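Local coordinates for protein F420-H2 Dependent Reductase A (Mycobacterium smegmatis str. MC2 155, PDB 3H96) that probably uses the deazaflavin coenzyme F420 in its reduced form to reduce substrates, and belongs to a family of mycobacterial reductases that catalyse aflatoxin degradation, at residues A[63-68]-A[120-125]; A[76-81]-A[100-105]; A[87-90]-A[95-98]; A[106-111]-A[124-129]; A[110-115]-A[133-138]. All coordinates share one frame; numbering follows the deposited sequence.

Contact 1: A[63-68]-A[120-125]; sequences YVFASK and PGFADY
Phe122, Ser67 and Tyr125 bury the most surface where the loop after strand 61-65 meets helix 121-128. The ring of Phe122 reaches from the helix toward the loop, and its CE1 is the atom that does the touching: it lies 3.7 Å from Ser67 OG and 3.9 Å from Phe65 CB. The Phe65 and Phe122 rings meet obliquely, with centroids 5.7 Å apart and planes at 64°. Ser67 meets the second aromatic of the helix through its methylene, Ser67 CB standing 3.7 Å from Tyr125 CD2. Its hydroxyl is swung between the backbone N and the carbonyl carbon (chi1 49°), which brings OG over to Phe122. Within the helix, Tyr125 CE2 sits 3.9 Å above the centre of the Phe122 ring, in an edge-to-face pair. Ala66, the centre of an inverse gamma turn, redirects the chain between Phe65 and Ser67, and Arg133 holds the loop by hydrogen bonds to the carbonyl oxygens of Ala66 and Ser67. Gln115 of helix 105-118 touches both Phe65 and Phe122. No hydrogen bond joins the two segments, so their cohesion comes from van der Waals contact of the Phe122 and Tyr125 rings with Ser67 and of Phe122 with Phe65.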
# COMPACT_ATOMS: atom_id res chain seq x y z
N TYR A 63 4.07 -1.45 -5.72
CA TYR A 63 2.63 -1.69 -5.75
C TYR A 63 2.09 -1.76 -4.36
O TYR A 63 2.70 -2.44 -3.53
CB TYR A 63 2.38 -3.04 -6.45
CG TYR A 63 2.78 -2.99 -7.87
CD1 TYR A 63 2.10 -2.17 -8.76
CD2 TYR A 63 3.87 -3.74 -8.33
CE1 TYR A 63 2.46 -2.12 -10.10
CE2 TYR A 63 4.23 -3.68 -9.65
CZ TYR A 63 3.53 -2.88 -10.52
OH TYR A 63 3.87 -2.85 -11.87
N VAL A 64 0.97 -1.05 -4.07
CA VAL A 64 0.34 -1.21 -2.75
C VAL A 64 -1.07 -1.79 -2.96
O VAL A 64 -1.60 -1.75 -4.08
CB VAL A 64 0.29 0.09 -1.93
CG1 VAL A 64 1.79 0.59 -1.59
CG2 VAL A 64 -0.30 1.19 -2.75
N PHE A 65 -1.65 -2.31 -1.89
CA PHE A 65 -2.86 -3.15 -2.03
C PHE A 65 -3.84 -2.56 -1.13
O PHE A 65 -3.60 -2.53 0.11
CB PHE A 65 -2.53 -4.61 -1.57
CG PHE A 65 -1.48 -5.25 -2.43
CD1 PHE A 65 -1.83 -5.90 -3.66
CD2 PHE A 65 -0.13 -5.05 -2.14
CE1 PHE A 65 -0.86 -6.37 -4.51
CE2 PHE A 65 0.86 -5.55 -3.01
CZ PHE A 65 0.50 -6.21 -4.17
N ALA A 66 -4.96 -2.12 -1.66
CA ALA A 66 -5.98 -1.49 -0.80
C ALA A 66 -6.88 -2.53 -0.11
O ALA A 66 -8.11 -2.53 -0.29
CB ALA A 66 -6.81 -0.45 -1.61
N SER A 67 -6.26 -3.43 0.64
CA SER A 67 -6.88 -4.65 1.12
C SER A 67 -7.77 -4.45 2.36
O SER A 67 -8.84 -5.07 2.50
CB SER A 67 -5.75 -5.65 1.44
OG SER A 67 -4.75 -5.05 2.24
N LYS A 68 -7.34 -3.56 3.25
CA LYS A 68 -8.10 -3.29 4.48
C LYS A 68 -8.57 -4.60 5.17
O LYS A 68 -9.73 -4.73 5.57
CB LYS A 68 -9.29 -2.34 4.21
CG LYS A 68 -9.88 -1.79 5.50
CD LYS A 68 -10.51 -0.45 5.29
CE LYS A 68 -11.99 -0.50 5.23
NZ LYS A 68 -12.56 -0.17 6.56
N PRO A 120 0.01 -15.50 1.89
CA PRO A 120 -1.28 -16.04 1.45
C PRO A 120 -2.49 -15.53 2.24
O PRO A 120 -3.63 -15.74 1.82
CB PRO A 120 -1.11 -17.55 1.59
CG PRO A 120 0.37 -17.78 1.42
CD PRO A 120 1.04 -16.55 2.09
N GLY A 121 -2.27 -14.82 3.35
CA GLY A 121 -3.36 -14.00 3.94
C GLY A 121 -4.07 -13.10 2.89
O GLY A 121 -5.32 -12.83 2.98
N PHE A 122 -3.29 -12.63 1.90
CA PHE A 122 -3.89 -11.81 0.84
C PHE A 122 -4.94 -12.61 0.01
O PHE A 122 -5.92 -12.00 -0.45
CB PHE A 122 -2.85 -11.14 -0.03
CG PHE A 122 -2.24 -9.90 0.63
CD1 PHE A 122 -2.74 -8.63 0.35
CD2 PHE A 122 -1.21 -10.03 1.57
CE1 PHE A 122 -2.22 -7.48 1.01
CE2 PHE A 122 -0.71 -8.89 2.24
CZ PHE A 122 -1.21 -7.64 1.93
N ALA A 123 -4.74 -13.93 -0.13
CA ALA A 123 -5.73 -14.74 -0.82
C ALA A 123 -7.00 -14.85 0.02
O ALA A 123 -8.10 -14.87 -0.50
CB ALA A 123 -5.19 -16.19 -1.20
N ASP A 124 -6.85 -14.87 1.34
CA ASP A 124 -8.05 -14.86 2.19
C ASP A 124 -8.79 -13.54 2.04
O ASP A 124 -10.02 -13.52 1.96
CB ASP A 124 -7.68 -15.17 3.65
CG ASP A 124 -8.92 -15.24 4.59
OD1 ASP A 124 -9.76 -16.15 4.42
OD2 ASP A 124 -9.09 -14.34 5.47
N TYR A 125 -8.07 -12.40 1.94
CA TYR A 125 -8.80 -11.12 1.81
C TYR A 125 -9.66 -11.15 0.57
O TYR A 125 -10.78 -10.64 0.57
CB TYR A 125 -7.88 -9.90 1.74
CG TYR A 125 -6.93 -9.78 2.90
CD1 TYR A 125 -7.26 -10.26 4.19
CD2 TYR A 125 -5.71 -9.16 2.72
CE1 TYR A 125 -6.36 -10.12 5.25
CE2 TYR A 125 -4.85 -9.02 3.73
CZ TYR A 125 -5.16 -9.48 4.99
OH TYR A 125 -4.20 -9.32 5.97

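Contact 2: A[76-81]-A[100-105]; sequences AWYYNL and VTEVTG
Helix 76-84 packs across the antiparallel sheet of this FMN-binding-clan fold, and here it meets strand 94-103 at two points, one polar and one apolar. At the polar point Tyr78 OH donates a hydrogen bond to Glu102 OE1, 2.5 Å away. The carboxylate stands at the edge of the phenol ring with its plane turned 88° from it, and OE1 is met on its syn side, 20° out of the carboxylate plane. Tyr78 CG is swung away from its backbone N (chi1 162°), and Glu102 reaches out on an extended chain, which lets the two ends meet although their CA atoms are 9.6 Å apart. Pro136 touches both side chains. One helical turn on, Val100 CG2 rests 3.8 Å from Leu81 O and 4.1 Å from Leu81 CB, while Leu138 adds to the packing on Leu81. The short bond suggests a strong, probably charge-assisted interaction that fixes the phenol relative to the strand, whereas the Leu81–Val100 point is van der Waals contact of a valine methyl with the leucine CB and carbonyl.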
# COMPACT_ATOMS: atom_id res chain seq x y z
N ALA A 76 -9.77 4.54 3.25
CA ALA A 76 -9.80 5.91 2.89
C ALA A 76 -8.54 6.27 2.10
O ALA A 76 -8.63 7.05 1.16
CB ALA A 76 -9.92 6.87 4.15
N TRP A 77 -7.36 5.75 2.47
CA TRP A 77 -6.14 6.15 1.71
C TRP A 77 -6.20 5.90 0.17
O TRP A 77 -5.64 6.65 -0.64
CB TRP A 77 -4.89 5.58 2.34
CG TRP A 77 -4.74 4.08 2.32
CD1 TRP A 77 -5.00 3.21 3.38
CD2 TRP A 77 -4.31 3.27 1.23
NE1 TRP A 77 -4.72 1.90 2.98
CE2 TRP A 77 -4.32 1.93 1.67
CE3 TRP A 77 -3.91 3.55 -0.09
CZ2 TRP A 77 -3.91 0.89 0.86
CZ3 TRP A 77 -3.56 2.52 -0.90
CH2 TRP A 77 -3.53 1.19 -0.43
N TYR A 78 -6.94 4.87 -0.23
CA TYR A 78 -7.09 4.49 -1.62
C TYR A 78 -7.69 5.67 -2.38
O TYR A 78 -7.10 6.12 -3.37
CB TYR A 78 -7.93 3.21 -1.75
CG TYR A 78 -8.49 3.02 -3.15
CD1 TYR A 78 -7.67 2.66 -4.21
CD2 TYR A 78 -9.85 3.25 -3.42
CE1 TYR A 78 -8.17 2.58 -5.51
CE2 TYR A 78 -10.37 3.16 -4.74
CZ TYR A 78 -9.52 2.81 -5.75
OH TYR A 78 -9.99 2.69 -7.03
N TYR A 79 -8.82 6.22 -1.90
CA TYR A 79 -9.51 7.33 -2.56
C TYR A 79 -8.64 8.56 -2.46
O TYR A 79 -8.65 9.41 -3.37
CB TYR A 79 -10.87 7.61 -1.86
CG TYR A 79 -11.79 6.45 -2.07
CD1 TYR A 79 -12.37 6.21 -3.34
CD2 TYR A 79 -12.04 5.57 -1.06
CE1 TYR A 79 -13.20 5.13 -3.55
CE2 TYR A 79 -12.85 4.50 -1.24
CZ TYR A 79 -13.44 4.29 -2.47
OH TYR A 79 -14.21 3.19 -2.67
N ASN A 80 -7.95 8.72 -1.33
CA ASN A 80 -7.08 9.90 -1.15
C ASN A 80 -5.99 9.93 -2.22
O ASN A 80 -5.74 10.96 -2.86
CB ASN A 80 -6.45 9.84 0.22
CG ASN A 80 -7.48 10.12 1.34
OD1 ASN A 80 -8.62 10.43 1.08
ND2 ASN A 80 -7.06 9.97 2.57
N LEU A 81 -5.32 8.78 -2.42
CA LEU A 81 -4.24 8.71 -3.42
C LEU A 81 -4.71 8.90 -4.87
O LEU A 81 -4.14 9.71 -5.60
CB LEU A 81 -3.44 7.43 -3.27
CG LEU A 81 -2.60 7.26 -1.98
CD1 LEU A 81 -1.72 5.97 -2.08
CD2 LEU A 81 -1.70 8.49 -1.89
N VAL A 100 0.74 8.39 -8.81
CA VAL A 100 -0.17 7.27 -8.54
C VAL A 100 -0.95 6.84 -9.81
O VAL A 100 -1.51 7.67 -10.49
CB VAL A 100 -1.28 7.68 -7.49
CG1 VAL A 100 -2.22 6.51 -7.22
CG2 VAL A 100 -0.64 8.22 -6.15
N THR A 101 -1.01 5.53 -10.11
CA THR A 101 -1.88 5.02 -11.18
C THR A 101 -2.52 3.73 -10.61
O THR A 101 -1.95 3.12 -9.73
CB THR A 101 -1.06 4.69 -12.49
OG1 THR A 101 0.09 3.98 -12.10
CG2 THR A 101 -0.53 5.99 -13.20
N GLU A 102 -3.70 3.36 -11.07
CA GLU A 102 -4.36 2.18 -10.58
C GLU A 102 -4.10 1.06 -11.57
O GLU A 102 -4.23 1.27 -12.77
CB GLU A 102 -5.86 2.45 -10.45
CG GLU A 102 -6.48 1.27 -9.75
CD GLU A 102 -7.83 1.49 -9.07
OE1 GLU A 102 -8.32 2.63 -8.90
OE2 GLU A 102 -8.39 0.43 -8.68
N VAL A 103 -3.74 -0.13 -11.09
CA VAL A 103 -3.52 -1.25 -12.00
C VAL A 103 -4.84 -2.03 -12.10
O VAL A 103 -5.45 -2.34 -11.05
CB VAL A 103 -2.45 -2.26 -11.49
CG1 VAL A 103 -2.15 -3.26 -12.56
CG2 VAL A 103 -1.18 -1.55 -11.08
N THR A 104 -5.26 -2.37 -13.33
CA THR A 104 -6.54 -3.08 -13.55
C THR A 104 -6.40 -4.33 -14.44
O THR A 104 -5.32 -4.61 -15.02
CB THR A 104 -7.72 -2.17 -14.09
OG1 THR A 104 -7.38 -1.63 -15.36
CG2 THR A 104 -8.12 -1.07 -13.11
N GLY A 105 -7.47 -5.10 -14.55
CA GLY A 105 -7.48 -6.24 -15.49
C GLY A 105 -6.52 -7.35 -15.08
O GLY A 105 -6.24 -7.53 -13.88

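Contact 3: A[87-90]-A[95-98]; sequences AQVE and TYAV
One face of the Tyr96 ring is covered by Val89 CG2, which lies 3.5 Å above the plane, offset toward the rim near CE2, in a CH-pi contact. The two residues are a hydrogen-bonded pair of the beta hairpin formed by strands 86-91 and 94-103, and Val89 directs CG2 at the ring from between its backbone N and carbonyl carbon, with CG1 beside the N (chi1 -63°). Tyr96 CG takes the equivalent position on its own CB (chi1 57°), which stands the ring up beside Val89, one face to CG2. Ala87, Val89, Tyr96 and Val98 share one face of the sheet, on which Val89 also touches Val33 of strand 32-38 and Val98 touches Leu140 of strand 137-142. Gln88, Glu90, Thr95 and Ala97 occupy the other, where Glu90 turns its carboxylate to a salt bridge with Arg17. Two hydrogen-bonded pairs join the backbones: Ala87 with Val98, and Val89 with Tyr96, the bond from Val89 N to Tyr96 O being the straightest at 166°. At the non-hydrogen-bonded pairs, Gln88 with Ala97 and Glu90 with Thr95, CA-H groups approach carbonyls, Thr95 CA lying 3.1 Å from Val89 O. On the Gln88 face, the extended Gln88 chain puts OE1 3.1 Å from Thr95 CG2.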
# COMPACT_ATOMS: atom_id res chain seq x y z
N ALA A 87 1.73 11.61 -4.33
CA ALA A 87 1.91 11.42 -2.90
C ALA A 87 3.40 11.50 -2.56
O ALA A 87 4.24 11.67 -3.45
CB ALA A 87 1.33 10.03 -2.43
N GLN A 88 3.70 11.39 -1.29
CA GLN A 88 5.02 11.26 -0.78
C GLN A 88 5.05 9.95 -0.01
O GLN A 88 4.11 9.67 0.70
CB GLN A 88 5.31 12.39 0.16
CG GLN A 88 6.68 12.66 0.48
CD GLN A 88 6.82 13.70 1.56
OE1 GLN A 88 7.79 13.82 2.13
NE2 GLN A 88 5.76 14.45 1.84
N VAL A 89 6.13 9.22 -0.12
CA VAL A 89 6.30 7.99 0.65
C VAL A 89 7.69 7.90 1.33
O VAL A 89 8.66 8.50 0.84
CB VAL A 89 6.19 6.71 -0.29
CG1 VAL A 89 4.78 6.59 -0.94
CG2 VAL A 89 7.26 6.71 -1.37
N GLU A 90 7.78 7.12 2.40
CA GLU A 90 9.05 6.69 2.92
C GLU A 90 9.21 5.20 2.62
O GLU A 90 8.36 4.40 2.93
CB GLU A 90 9.18 7.00 4.40
CG GLU A 90 8.81 8.46 4.70
CD GLU A 90 8.63 8.76 6.18
OE1 GLU A 90 9.54 8.45 6.98
OE2 GLU A 90 7.57 9.35 6.54
N THR A 95 12.74 9.10 1.24
CA THR A 95 11.46 9.81 1.25
C THR A 95 11.47 10.47 -0.10
O THR A 95 12.44 11.12 -0.45
CB THR A 95 11.45 10.92 2.30
OG1 THR A 95 11.70 10.33 3.59
CG2 THR A 95 10.09 11.71 2.31
N TYR A 96 10.44 10.22 -0.90
CA TYR A 96 10.38 10.78 -2.23
C TYR A 96 8.94 10.94 -2.72
O TYR A 96 7.95 10.31 -2.19
CB TYR A 96 11.26 9.95 -3.21
CG TYR A 96 10.90 8.48 -3.28
CD1 TYR A 96 11.63 7.54 -2.54
CD2 TYR A 96 9.81 8.04 -4.07
CE1 TYR A 96 11.28 6.15 -2.60
CE2 TYR A 96 9.47 6.65 -4.14
CZ TYR A 96 10.22 5.73 -3.41
OH TYR A 96 9.89 4.37 -3.43
N ALA A 97 8.80 11.75 -3.76
CA ALA A 97 7.49 11.98 -4.36
C ALA A 97 7.13 10.78 -5.27
O ALA A 97 8.04 10.09 -5.79
CB ALA A 97 7.55 13.33 -5.17
N VAL A 98 5.82 10.50 -5.44
CA VAL A 98 5.38 9.47 -6.34
C VAL A 98 4.16 9.90 -7.16
O VAL A 98 3.30 10.69 -6.67
CB VAL A 98 5.09 8.16 -5.56
CG1 VAL A 98 4.25 7.33 -6.35
CG2 VAL A 98 6.40 7.39 -5.24

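Contact 4: A[106-111]-A[124-129]; sequences EDRDRI and DYEKKT
Arg108 and Glu126 carry the whole of this contact, reaching toward each other from opposite directions between helices 105-118 and 121-128. The tight part is a forked salt bridge: Arg108 presents the NH1–NH2 end of its guanidinium and grips a single oxygen, Glu126 OE2, with NH2 at 2.7 Å and NH1 at 2.9 Å. The oxygen lies in the guanidinium plane, while the carboxylate itself is twisted 47° from it. OE2 is met nearly along its C-O axis by NH1 and on the syn side by NH2. Arg108 bends at its second and third torsions (chi2 -139°, chi3 63°), and this turns its outer edge toward Glu126 while NH2 also bonds to Asp109 OD1 at 2.9 Å. One guanidinium thus serves two acids, and would probably offset the repulsion between them. Arg108 is buried, whereas Glu126 is partly exposed and forms the looser, solvent-side end of the bridge; on the exposed part of helix 105-118, Asp107 pairs with Arg110 instead. Arg108 NH1 also bonds to Ile135 O, tying the helix to the chain leading into strand 137-142, and Tyr112 of helix 105-118 packs against both Tyr125 and Glu126.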
# COMPACT_ATOMS: atom_id res chain seq x y z
N GLU A 106 -6.03 -8.08 -16.07
CA GLU A 106 -5.11 -9.20 -15.87
C GLU A 106 -3.81 -8.73 -15.19
O GLU A 106 -3.29 -9.44 -14.33
CB GLU A 106 -4.84 -10.00 -17.19
CG GLU A 106 -6.11 -10.56 -17.93
CD GLU A 106 -7.04 -11.51 -17.12
OE1 GLU A 106 -7.98 -11.01 -16.42
OE2 GLU A 106 -6.89 -12.76 -17.22
N ASP A 107 -3.32 -7.53 -15.53
CA ASP A 107 -2.17 -6.98 -14.77
C ASP A 107 -2.37 -6.88 -13.23
O ASP A 107 -1.45 -7.24 -12.49
CB ASP A 107 -1.65 -5.67 -15.34
CG ASP A 107 -0.81 -5.87 -16.65
OD1 ASP A 107 -1.07 -6.83 -17.41
OD2 ASP A 107 0.14 -5.08 -16.90
N ARG A 108 -3.50 -6.41 -12.78
CA ARG A 108 -3.84 -6.39 -11.37
C ARG A 108 -3.74 -7.82 -10.78
O ARG A 108 -3.13 -8.02 -9.79
CB ARG A 108 -5.22 -5.80 -11.09
CG ARG A 108 -5.52 -5.44 -9.66
CD ARG A 108 -6.94 -5.75 -9.04
NE ARG A 108 -7.19 -7.14 -9.01
CZ ARG A 108 -7.31 -7.93 -7.96
NH1 ARG A 108 -7.29 -7.52 -6.73
NH2 ARG A 108 -7.51 -9.18 -8.18
N ASP A 109 -4.42 -8.73 -11.45
CA ASP A 109 -4.50 -10.12 -11.05
C ASP A 109 -3.10 -10.72 -10.92
O ASP A 109 -2.85 -11.50 -9.98
CB ASP A 109 -5.31 -10.93 -12.07
CG ASP A 109 -6.80 -10.71 -11.94
OD1 ASP A 109 -7.25 -9.97 -11.01
OD2 ASP A 109 -7.54 -11.31 -12.76
N ARG A 110 -2.20 -10.39 -11.85
CA ARG A 110 -0.91 -10.97 -11.76
C ARG A 110 -0.12 -10.42 -10.59
O ARG A 110 0.53 -11.18 -9.90
CB ARG A 110 -0.13 -11.08 -13.09
CG ARG A 110 0.48 -9.86 -13.56
CD ARG A 110 1.50 -10.13 -14.66
NE ARG A 110 1.60 -8.97 -15.55
CZ ARG A 110 2.10 -7.79 -15.18
NH1 ARG A 110 2.54 -7.62 -13.95
NH2 ARG A 110 2.15 -6.78 -16.04
N ILE A 111 -0.20 -9.11 -10.35
CA ILE A 111 0.56 -8.52 -9.24
C ILE A 111 -0.08 -8.99 -7.91
O ILE A 111 0.64 -9.41 -7.00
CB ILE A 111 0.57 -7.02 -9.35
CG1 ILE A 111 1.41 -6.58 -10.57
CG2 ILE A 111 1.04 -6.31 -8.04
CD1 ILE A 111 0.90 -5.26 -11.10
N ASP A 124 -6.85 -14.87 1.34
CA ASP A 124 -8.05 -14.86 2.19
C ASP A 124 -8.79 -13.54 2.04
O ASP A 124 -10.02 -13.52 1.96
CB ASP A 124 -7.68 -15.17 3.65
CG ASP A 124 -8.92 -15.24 4.59
OD1 ASP A 124 -9.76 -16.15 4.42
OD2 ASP A 124 -9.09 -14.34 5.47
N TYR A 125 -8.07 -12.40 1.94
CA TYR A 125 -8.80 -11.12 1.81
C TYR A 125 -9.66 -11.15 0.57
O TYR A 125 -10.78 -10.64 0.57
CB TYR A 125 -7.88 -9.90 1.74
CG TYR A 125 -6.93 -9.78 2.90
CD1 TYR A 125 -7.26 -10.26 4.19
CD2 TYR A 125 -5.71 -9.16 2.72
CE1 TYR A 125 -6.36 -10.12 5.25
CE2 TYR A 125 -4.85 -9.02 3.73
CZ TYR A 125 -5.16 -9.48 4.99
OH TYR A 125 -4.20 -9.32 5.97
N GLU A 126 -9.12 -11.74 -0.50
CA GLU A 126 -9.86 -11.73 -1.71
C GLU A 126 -11.08 -12.68 -1.61
O GLU A 126 -12.13 -12.39 -2.21
CB GLU A 126 -8.96 -12.12 -2.86
CG GLU A 126 -9.12 -11.13 -3.91
CD GLU A 126 -8.11 -11.20 -5.02
OE1 GLU A 126 -7.50 -12.28 -5.23
OE2 GLU A 126 -7.98 -10.14 -5.67
N LYS A 127 -10.95 -13.79 -0.86
CA LYS A 127 -12.13 -14.65 -0.68
C LYS A 127 -13.21 -13.93 0.14
O LYS A 127 -14.37 -14.01 -0.20
CB LYS A 127 -11.79 -16.03 -0.10
CG LYS A 127 -10.85 -16.85 -1.03
CD LYS A 127 -10.92 -18.35 -0.84
CE LYS A 127 -10.92 -19.06 -2.23
NZ LYS A 127 -12.08 -20.04 -2.35
N LYS A 128 -12.82 -13.25 1.22
CA LYS A 128 -13.72 -12.34 1.99
C LYS A 128 -14.45 -11.23 1.19
O LYS A 128 -15.52 -10.81 1.55
CB LYS A 128 -12.93 -11.64 3.13
CG LYS A 128 -12.53 -12.59 4.28
CD LYS A 128 -11.90 -11.82 5.47
CE LYS A 128 -12.98 -11.02 6.29
NZ LYS A 128 -12.45 -10.66 7.67
N THR A 129 -13.81 -10.71 0.15
CA THR A 129 -14.43 -9.64 -0.61
C THR A 129 -15.05 -10.09 -1.92
O THR A 129 -15.53 -9.27 -2.67
CB THR A 129 -13.43 -8.51 -0.88
OG1 THR A 129 -12.35 -9.04 -1.64
CG2 THR A 129 -12.87 -7.97 0.43

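Contact 5: A[110-115]-A[133-138]; sequences RIYSEQ and RTIPVL
Tyr112 projects from helix 105-118 as the largest bump of this contact, and its ring lodges against Ile135 and Val137 on the chain entering strand 137-142. The two aliphatic residues meet different parts of it. Ile135 CG2 comes obliquely to Tyr112 CE2 at 3.6 Å, and Ile135 CD1 extends further out to within 3.6 Å of Tyr112 OH, so the isoleucine follows the outer half of the phenol. Val137 CG2 lies at the edge of the ring near its plane, 4.0 Å from Tyr112 CD2. The ring gets there because CG points away from the backbone N (chi1 -157°). Helix 105-118 lies on one face of the antiparallel sheet, and Ile135 and Val137 turn toward it, whereas Pro136 between them turns away, to Tyr78 of helix 76-84 on the other side. The two branches of Val137 divide the helix surface: CG2 takes the tyrosine, while Val137 CG1 fits against Ile111 CG2 at 3.9 Å, one residue before Tyr112. Phe65 of the neighbouring strand 61-65 packs on Val137 and Ile111 as well. At the far end of the ring, the buried Tyr112 OH is hydrogen-bonded to Phe122 O of helix 121-128.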
# COMPACT_ATOMS: atom_id res chain seq x y z
N ARG A 110 -2.20 -10.39 -11.85
CA ARG A 110 -0.91 -10.97 -11.76
C ARG A 110 -0.12 -10.42 -10.59
O ARG A 110 0.53 -11.18 -9.90
CB ARG A 110 -0.13 -11.08 -13.09
CG ARG A 110 0.48 -9.86 -13.56
CD ARG A 110 1.50 -10.13 -14.66
NE ARG A 110 1.60 -8.97 -15.55
CZ ARG A 110 2.10 -7.79 -15.18
NH1 ARG A 110 2.54 -7.62 -13.95
NH2 ARG A 110 2.15 -6.78 -16.04
N ILE A 111 -0.20 -9.11 -10.35
CA ILE A 111 0.56 -8.52 -9.24
C ILE A 111 -0.08 -8.99 -7.91
O ILE A 111 0.64 -9.41 -7.00
CB ILE A 111 0.57 -7.02 -9.35
CG1 ILE A 111 1.41 -6.58 -10.57
CG2 ILE A 111 1.04 -6.31 -8.04
CD1 ILE A 111 0.90 -5.26 -11.10
N TYR A 112 -1.42 -8.99 -7.84
CA TYR A 112 -2.05 -9.52 -6.66
C TYR A 112 -1.66 -10.98 -6.45
O TYR A 112 -1.37 -11.35 -5.33
CB TYR A 112 -3.59 -9.42 -6.72
CG TYR A 112 -4.18 -9.43 -5.33
CD1 TYR A 112 -4.42 -10.64 -4.65
CD2 TYR A 112 -4.45 -8.21 -4.66
CE1 TYR A 112 -4.92 -10.64 -3.34
CE2 TYR A 112 -4.98 -8.18 -3.37
CZ TYR A 112 -5.20 -9.44 -2.73
OH TYR A 112 -5.71 -9.47 -1.47
N SER A 113 -1.64 -11.82 -7.50
CA SER A 113 -1.23 -13.22 -7.29
C SER A 113 0.15 -13.37 -6.72
O SER A 113 0.35 -14.23 -5.93
CB SER A 113 -1.29 -14.09 -8.54
OG SER A 113 -2.54 -13.85 -9.12
N GLU A 114 1.10 -12.53 -7.12
CA GLU A 114 2.48 -12.62 -6.57
C GLU A 114 2.47 -12.22 -5.10
O GLU A 114 3.08 -12.87 -4.23
CB GLU A 114 3.47 -11.74 -7.40
CG GLU A 114 4.97 -11.80 -6.93
CD GLU A 114 5.54 -13.26 -6.92
OE1 GLU A 114 6.47 -13.57 -6.11
OE2 GLU A 114 5.03 -14.10 -7.68
N GLN A 115 1.74 -11.16 -4.79
CA GLN A 115 1.64 -10.78 -3.38
C GLN A 115 1.04 -11.90 -2.52
O GLN A 115 1.56 -12.23 -1.43
CB GLN A 115 0.80 -9.51 -3.23
CG GLN A 115 0.70 -8.98 -1.73
CD GLN A 115 2.03 -8.54 -1.09
OE1 GLN A 115 2.07 -8.14 0.12
NE2 GLN A 115 3.10 -8.61 -1.83
N ARG A 133 -16.24 -6.45 -3.45
CA ARG A 133 -15.38 -5.54 -4.11
C ARG A 133 -14.12 -6.26 -4.62
O ARG A 133 -13.75 -7.33 -4.08
CB ARG A 133 -15.01 -4.34 -3.21
CG ARG A 133 -14.07 -4.63 -2.12
CD ARG A 133 -13.66 -3.40 -1.23
NE ARG A 133 -13.06 -4.02 -0.06
CZ ARG A 133 -11.74 -4.04 0.23
NH1 ARG A 133 -10.86 -3.38 -0.48
NH2 ARG A 133 -11.32 -4.71 1.30
N THR A 134 -13.50 -5.70 -5.67
CA THR A 134 -12.18 -6.15 -6.13
C THR A 134 -11.17 -5.25 -5.43
O THR A 134 -11.33 -4.01 -5.45
CB THR A 134 -12.06 -5.90 -7.62
OG1 THR A 134 -12.93 -6.85 -8.26
CG2 THR A 134 -10.58 -6.16 -8.18
N ILE A 135 -10.18 -5.87 -4.77
CA ILE A 135 -9.16 -5.17 -3.94
C ILE A 135 -8.28 -4.38 -4.89
O ILE A 135 -7.65 -4.97 -5.80
CB ILE A 135 -8.40 -6.18 -3.03
CG1 ILE A 135 -9.39 -6.63 -1.93
CG2 ILE A 135 -7.21 -5.56 -2.27
CD1 ILE A 135 -8.89 -7.84 -1.10
N PRO A 136 -8.28 -3.03 -4.72
CA PRO A 136 -7.49 -2.26 -5.66
C PRO A 136 -5.99 -2.45 -5.50
O PRO A 136 -5.45 -2.63 -4.37
CB PRO A 136 -7.89 -0.80 -5.39
CG PRO A 136 -9.32 -0.90 -4.72
CD PRO A 136 -9.28 -2.22 -3.97
N VAL A 137 -5.29 -2.45 -6.64
CA VAL A 137 -3.83 -2.34 -6.57
C VAL A 137 -3.40 -1.00 -7.17
O VAL A 137 -3.81 -0.67 -8.29
CB VAL A 137 -3.19 -3.54 -7.33
CG1 VAL A 137 -1.63 -3.46 -7.45
CG2 VAL A 137 -3.55 -4.81 -6.61
N LEU A 138 -2.56 -0.24 -6.46
CA LEU A 138 -2.03 0.99 -7.00
C LEU A 138 -0.51 0.86 -7.23
O LEU A 138 0.19 0.24 -6.43
CB LEU A 138 -2.26 2.14 -6.00
CG LEU A 138 -3.70 2.45 -5.57
CD1 LEU A 138 -3.64 3.68 -4.66
CD2 LEU A 138 -4.54 2.83 -6.77

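In the fold
Contact 5 is the fully buried one, an apolar seam between helix 105-118 and the chain entering strand 137-142; contacts 1 to 4 are only partly buried. Contacts 1 and 4 lie close to it, their centres about 7 and 4 Å away; both use helix 121-128, contact 1 through aromatic carbons and contact 4 through a salt bridge at the protein's margin, and polar bonds from contact 5 reach both. Contact 2 places helix 76-84 on strand 94-103 with one short hydrogen bond and an apolar point. Contact 3, the backbone-bonded hairpin, mixes buried and exposed residues and uses the same strand, but lies across the chain's centre from contacts 1, 4 and 5.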